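Local coordinates for protein similar to metal-dependent hydrolase (Staphylococcus aureus subsp. aureus Mu50, PDB 3ESH) that is probably a metal-dependent hydrolase of the metallo-beta-lactamase superfamily, its substrate not established, at residues H189-I194 with P238-Q243. Sequence-based numbering, arbitrary orientation.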
ATOM      1  N   HIS A 189      -8.179 -15.937   4.294  1.00 33.64           N
ATOM      2  CA  HIS A 189      -8.129 -17.064   5.209  1.00 34.57           C
ATOM      3  C   HIS A 189      -8.242 -16.629   6.660  1.00 34.99           C
ATOM      4  O   HIS A 189      -7.655 -15.624   7.070  1.00 34.27           O
ATOM      5  CB  HIS A 189      -6.855 -17.860   4.992  1.00 34.56           C
ATOM      6  CG  HIS A 189      -6.784 -19.112   5.810  1.00 34.01           C
ATOM      7  ND1 HIS A 189      -6.456 -19.107   7.146  1.00 35.34           N
ATOM      8  CD2 HIS A 189      -6.996 -20.407   5.473  1.00 33.66           C
ATOM      9  CE1 HIS A 189      -6.464 -20.348   7.603  1.00 33.17           C
ATOM     10  NE2 HIS A 189      -6.787 -21.152   6.608  1.00 32.77           N
ATOM     11  N   THR A 190      -8.990 -17.422   7.432  1.00 33.66           N
ATOM     12  CA  THR A 190      -9.269 -17.157   8.836  1.00 34.79           C
ATOM     13  C   THR A 190      -8.957 -18.338   9.772  1.00 34.31           C
ATOM     14  O   THR A 190      -9.082 -19.500   9.392  1.00 33.66           O
ATOM     15  CB  THR A 190     -10.779 -16.758   8.994  1.00 35.90           C
ATOM     16  OG1 THR A 190     -11.055 -15.598   8.198  1.00 32.62           O
ATOM     17  CG2 THR A 190     -11.136 -16.461  10.446  1.00 37.11           C
ATOM     18  N   ILE A 191      -8.540 -18.035  10.996  1.00 34.76           N
ATOM     19  CA  ILE A 191      -8.269 -19.068  11.983  1.00 36.01           C
ATOM     20  C   ILE A 191      -9.275 -18.861  13.109  1.00 36.22           C
ATOM     21  O   ILE A 191      -9.796 -17.773  13.282  1.00 36.82           O
ATOM     22  CB  ILE A 191      -6.827 -18.974  12.540  1.00 35.77           C
ATOM     23  CG1 ILE A 191      -6.638 -17.682  13.315  1.00 35.34           C
ATOM     24  CG2 ILE A 191      -5.821 -19.015  11.392  1.00 38.71           C
ATOM     25  CD1 ILE A 191      -5.557 -17.769  14.331  1.00 34.95           C
ATOM     26  N   ILE A 192      -9.551 -19.895  13.885  1.00 39.11           N
ATOM     27  CA  ILE A 192     -10.532 -19.783  14.962  1.00 39.11           C
ATOM     28  C   ILE A 192      -9.988 -20.312  16.288  1.00 38.89           C
ATOM     29  O   ILE A 192      -9.300 -21.334  16.330  1.00 38.00           O
ATOM     30  CB  ILE A 192     -11.825 -20.555  14.580  1.00 40.75           C
ATOM     31  CG1 ILE A 192     -12.367 -20.007  13.252  1.00 39.98           C
ATOM     32  CG2 ILE A 192     -12.862 -20.422  15.669  1.00 38.86           C
ATOM     33  CD1 ILE A 192     -13.309 -20.941  12.509  1.00 39.89           C
ATOM     34  N   THR A 193     -10.287 -19.610  17.372  1.00 40.66           N
ATOM     35  CA  THR A 193      -9.842 -20.022  18.694  1.00 42.02           C
ATOM     36  C   THR A 193     -11.050 -20.259  19.597  1.00 42.33           C
ATOM     37  O   THR A 193     -12.063 -19.566  19.488  1.00 41.44           O
ATOM     38  CB  THR A 193      -8.934 -18.957  19.352  1.00 41.57           C
ATOM     39  OG1 THR A 193      -9.617 -17.704  19.384  1.00 43.42           O
ATOM     40  CG2 THR A 193      -7.638 -18.799  18.579  1.00 39.29           C
ATOM     41  N   ILE A 194     -10.932 -21.241  20.484  1.00 42.80           N
ATOM     42  CA  ILE A 194     -11.997 -21.583  21.416  1.00 43.43           C
ATOM     43  C   ILE A 194     -11.451 -21.514  22.836  1.00 45.00           C
ATOM     44  O   ILE A 194     -10.400 -22.079  23.123  1.00 45.47           O
ATOM     45  CB  ILE A 194     -12.503 -23.008  21.149  1.00 43.59           C
ATOM     46  CG1 ILE A 194     -12.694 -23.208  19.650  1.00 43.06           C
ATOM     47  CG2 ILE A 194     -13.820 -23.237  21.856  1.00 42.59           C
ATOM     48  CD1 ILE A 194     -13.061 -24.614  19.251  1.00 45.66           C
ATOM     49  N   PRO A 238       4.225 -20.666  18.271  1.00 37.79           N
ATOM     50  CA  PRO A 238       4.973 -20.602  19.531  1.00 38.28           C
ATOM     51  C   PRO A 238       4.110 -20.052  20.679  1.00 38.50           C
ATOM     52  O   PRO A 238       4.220 -20.490  21.823  1.00 38.62           O
ATOM     53  CB  PRO A 238       6.142 -19.675  19.189  1.00 37.97           C
ATOM     54  CG  PRO A 238       6.377 -19.959  17.732  1.00 37.28           C
ATOM     55  CD  PRO A 238       4.965 -20.002  17.184  1.00 37.70           C
ATOM     56  N   TYR A 239       3.254 -19.087  20.357  1.00 38.23           N
ATOM     57  CA  TYR A 239       2.369 -18.481  21.350  1.00 37.73           C
ATOM     58  C   TYR A 239       1.325 -19.477  21.845  1.00 38.22           C
ATOM     59  O   TYR A 239       1.141 -19.648  23.045  1.00 39.45           O
ATOM     60  CB  TYR A 239       1.660 -17.264  20.756  1.00 38.27           C
ATOM     61  CG  TYR A 239       0.602 -16.675  21.663  1.00 38.58           C
ATOM     62  CD1 TYR A 239       0.957 -15.943  22.799  1.00 37.12           C
ATOM     63  CD2 TYR A 239      -0.751 -16.910  21.425  1.00 38.88           C
ATOM     64  CE1 TYR A 239      -0.007 -15.467  23.675  1.00 38.23           C
ATOM     65  CE2 TYR A 239      -1.722 -16.443  22.295  1.00 40.35           C
ATOM     66  CZ  TYR A 239      -1.345 -15.722  23.420  1.00 41.13           C
ATOM     67  OH  TYR A 239      -2.315 -15.269  24.293  1.00 41.62           O
ATOM     68  N   PHE A 240       0.633 -20.124  20.915  1.00 37.93           N
ATOM     69  CA  PHE A 240      -0.380 -21.095  21.270  1.00 39.11           C
ATOM     70  C   PHE A 240       0.207 -22.253  22.078  1.00 40.58           C
ATOM     71  O   PHE A 240      -0.466 -22.822  22.948  1.00 41.29           O
ATOM     72  CB  PHE A 240      -1.069 -21.632  20.018  1.00 39.33           C
ATOM     73  CG  PHE A 240      -1.951 -20.630  19.334  1.00 38.93           C
ATOM     74  CD1 PHE A 240      -2.856 -19.860  20.074  1.00 38.88           C
ATOM     75  CD2 PHE A 240      -1.895 -20.459  17.953  1.00 37.27           C
ATOM     76  CE1 PHE A 240      -3.692 -18.937  19.444  1.00 37.91           C
ATOM     77  CE2 PHE A 240      -2.726 -19.540  17.314  1.00 37.33           C
ATOM     78  CZ  PHE A 240      -3.623 -18.778  18.058  1.00 36.97           C
ATOM     79  N   ILE A 241       1.455 -22.605  21.789  1.00 39.43           N
ATOM     80  CA  ILE A 241       2.115 -23.680  22.516  1.00 41.10           C
ATOM     81  C   ILE A 241       2.449 -23.198  23.923  1.00 40.92           C
ATOM     82  O   ILE A 241       2.191 -23.884  24.902  1.00 39.97           O
ATOM     83  CB  ILE A 241       3.401 -24.144  21.792  1.00 40.97           C
ATOM     84  CG1 ILE A 241       3.026 -24.942  20.537  1.00 42.02           C
ATOM     85  CG2 ILE A 241       4.248 -25.004  22.718  1.00 40.57           C
ATOM     86  CD1 ILE A 241       4.217 -25.421  19.722  1.00 41.32           C
ATOM     87  N   GLN A 242       3.000 -21.997  24.015  1.00 42.37           N
ATOM     88  CA  GLN A 242       3.366 -21.421  25.306  1.00 43.04           C
ATOM     89  C   GLN A 242       2.123 -21.328  26.198  1.00 44.12           C
ATOM     90  O   GLN A 242       2.208 -21.476  27.412  1.00 44.10           O
ATOM     91  CB  GLN A 242       3.977 -20.033  25.088  1.00 43.13           C
ATOM     92  CG  GLN A 242       4.622 -19.391  26.314  1.00 45.40           C
ATOM     93  CD  GLN A 242       3.612 -18.927  27.352  1.00 46.78           C
ATOM     94  OE1 GLN A 242       2.651 -18.221  27.037  1.00 47.67           O
ATOM     95  NE2 GLN A 242       3.832 -19.315  28.603  1.00 47.59           N
ATOM     96  N   GLN A 243       0.967 -21.102  25.576  1.00 45.74           N
ATOM     97  CA  GLN A 243      -0.300 -20.983  26.290  1.00 45.45           C
ATOM     98  C   GLN A 243      -1.004 -22.322  26.470  1.00 45.77           C
ATOM     99  O   GLN A 243      -2.142 -22.375  26.958  1.00 45.79           O
ATOM    100  CB  GLN A 243      -1.221 -20.015  25.553  1.00 45.43           C
ATOM    101  CG  GLN A 243      -0.732 -18.585  25.588  1.00 44.55           C
ATOM    102  CD  GLN A 243      -0.921 -17.958  26.942  1.00 46.85           C
ATOM    103  OE1 GLN A 243      -2.050 -17.718  27.361  1.00 48.25           O
ATOM    104  NE2 GLN A 243       0.178 -17.698  27.645  1.00 46.09           N
TER
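I191 and T193 both reach the ring of F240, and these two touches make up the whole meeting of strand residues 190-194 with the last turn of the helix that ends at 242. I191 comes first along the strand. Its CD1 lies 4.3 Å from F240 CZ, at the edge of the ring and near its plane. A long, branched aliphatic chain suits this place, because it extends far enough from the strand to set a methyl group at the aromatic rim. The side chain of I192 turns the other way, as alternation along a strand requires, and packs on I62 and I177. Two residues after I191, T193 again faces the helix. Its CG2 sits 4.0 Å from both F240 CE1 and F240 CZ, coming to the ring obliquely, and the two side chains cross at roughly a right angle. With chi1 at 55°, OG1 stands between the backbone N and the carbonyl carbon and CG2 lies beside the N; the methyl meets the phenyl ring, while the hydroxyl makes a weak hydrogen bond to K178 O. Threonine thus serves a buried position both ways, apolar toward the ring and polar toward the neighbouring strand.

Phenylalanine suits the helix side because its reach spans backbones whose closest CA atoms, those of T193 and F240, are 9.9 Å apart. The contact is purely apolar, burying 86 Å² with no hydrogen bond across it. V202, from strand 199-203 beside the T193 strand, touches both T193 and F240. The F240 ring also meets that of Y245, and its side chain touches F247 of strand 246-248. Helix 226-242 thus packs on a face of this mixed sheet, consistent with the alpha-beta/beta-alpha sandwich of the metallo-beta-lactamase superfamily.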